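Local coordinates for unknown protein (Galdieria sulphuraria, PDB 2NYI) that is of unknown function but contains tandem ACT domains, a fold that in other proteins often binds small regulatory ligands such as amino acids, at residues Ser9-Asp14 with Gly71-Thr76. Numbering follows the deposited sequence.
Sequences SVAGSD and GFQIST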
# COMPACT_ATOMS: atom_id res chain seq x y z
N SER A 9 12.27 -0.54 0.65
CA SER A 9 11.16 0.21 1.26
C SER A 9 11.48 1.69 1.21
O SER A 9 12.61 2.10 1.50
CB SER A 9 10.97 -0.21 2.73
OG SER A 9 10.34 -1.48 2.81
N VAL A 10 10.48 2.50 0.85
CA VAL A 10 10.63 3.95 0.76
C VAL A 10 9.45 4.56 1.51
O VAL A 10 8.29 4.16 1.28
CB VAL A 10 10.59 4.43 -0.73
CG1 VAL A 10 10.67 5.98 -0.85
CG2 VAL A 10 11.68 3.75 -1.56
N ALA A 11 9.73 5.52 2.37
CA ALA A 11 8.66 6.26 3.05
C ALA A 11 9.05 7.72 3.21
O ALA A 11 10.22 8.05 3.46
CB ALA A 11 8.38 5.63 4.42
N GLY A 12 8.07 8.59 3.07
CA GLY A 12 8.28 10.03 3.23
C GLY A 12 7.00 10.80 2.99
O GLY A 12 5.92 10.21 2.85
N SER A 13 7.10 12.12 2.98
CA SER A 13 5.94 12.96 2.69
C SER A 13 5.62 12.91 1.21
O SER A 13 6.53 12.98 0.36
CB SER A 13 6.18 14.41 3.12
OG SER A 13 6.54 14.44 4.49
N ASP A 14 4.34 12.80 0.90
CA ASP A 14 3.88 12.69 -0.48
C ASP A 14 4.10 13.98 -1.28
O ASP A 14 3.96 15.12 -0.77
CB ASP A 14 2.41 12.28 -0.53
CG ASP A 14 1.97 11.84 -1.92
OD1 ASP A 14 2.79 11.22 -2.64
OD2 ASP A 14 0.81 12.10 -2.29
N GLY A 71 15.95 13.07 1.81
CA GLY A 71 14.93 13.22 2.85
C GLY A 71 14.05 12.00 3.11
O GLY A 71 13.51 11.86 4.22
N PHE A 72 13.90 11.12 2.10
CA PHE A 72 13.08 9.91 2.23
C PHE A 72 13.77 8.87 3.08
O PHE A 72 15.00 8.81 3.14
CB PHE A 72 12.69 9.34 0.86
CG PHE A 72 11.58 10.11 0.20
CD1 PHE A 72 10.28 9.62 0.25
CD2 PHE A 72 11.82 11.33 -0.40
CE1 PHE A 72 9.23 10.34 -0.33
CE2 PHE A 72 10.79 12.06 -1.00
CZ PHE A 72 9.48 11.58 -0.94
N GLN A 73 12.96 8.09 3.79
CA GLN A 73 13.44 6.96 4.58
C GLN A 73 13.47 5.75 3.65
O GLN A 73 12.42 5.28 3.20
CB GLN A 73 12.46 6.74 5.74
CG GLN A 73 12.61 5.45 6.53
CD GLN A 73 11.50 5.31 7.59
OE1 GLN A 73 11.53 6.00 8.60
NE2 GLN A 73 10.53 4.40 7.34
N ILE A 74 14.68 5.26 3.37
CA ILE A 74 14.90 4.22 2.36
C ILE A 74 15.72 3.08 2.97
O ILE A 74 16.72 3.34 3.65
CB ILE A 74 15.66 4.78 1.12
CG1 ILE A 74 14.86 5.89 0.43
CG2 ILE A 74 16.00 3.66 0.10
CD1 ILE A 74 15.71 6.75 -0.48
N SER A 75 15.32 1.84 2.69
CA SER A 75 16.15 0.69 3.09
C SER A 75 16.19 -0.31 1.95
O SER A 75 15.25 -0.39 1.16
CB SER A 75 15.64 0.04 4.39
OG SER A 75 14.37 -0.56 4.20
N THR A 76 17.30 -1.04 1.85
CA THR A 76 17.51 -2.03 0.81
C THR A 76 18.12 -3.24 1.51
O THR A 76 19.09 -3.09 2.26
CB THR A 76 18.52 -1.50 -0.28
OG1 THR A 76 18.04 -0.28 -0.86
CG2 THR A 76 18.72 -2.52 -1.41
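F72 lies just before strand 73-78 and lays its ring along the end of strand 4-13. Its CG stands anti to the carbonyl carbon (chi1 -77°), which carries the ring past A11 and G12 to reach the backbone of S13. F72 CB starts 3.8 Å from the carbonyl O of A11. F72 CD1 then meets three groups: that same oxygen, the CA of G12 at 3.6 Å, and CG1 of V10, whose side chain crosses the ring obliquely. F72 CE1 is next to G12 CA. F72 CZ ends 3.5 Å from the carbonyl O of S13. A side chain on G12 would clash with F72 CD1, so the missing CB makes room for the ring. Beyond the pair, I18 of helix 18-28 and R15 also touch the F72 side chain. An alanine in place of F72 would probably lose the ring contacts with V10 CG1, the CA of G12 and the carbonyl O of S13.

The two strands run antiparallel, their local axes 178° apart. They are the first and last strands of a βαββαβ ACT domain, and strand 73-78 is an outermost strand of its four-stranded sheet within the chain. S9 and S75 form one hydrogen-bonded pair. A11 and Q73 form the next, with Q73 N to A11 O at 2.8 Å and nearly along the C=O axis. Between them V10 and I74 make a non-hydrogen-bonded pair. V10 CG2 lies 4.3 Å from I74 CG1, and both side chains also pack on L69 on the helix-bearing face.

S9, A11, Q73 and S75 point to the other face, where the second subunit packs. Q73 CG is anti to the backbone N and the chain stays extended beyond it, so that Q73 NE2 lies 3.8 Å from A11 CB. S9 OG hydrogen-bonds D44 of the second subunit, and Q73 packs on its counterpart there.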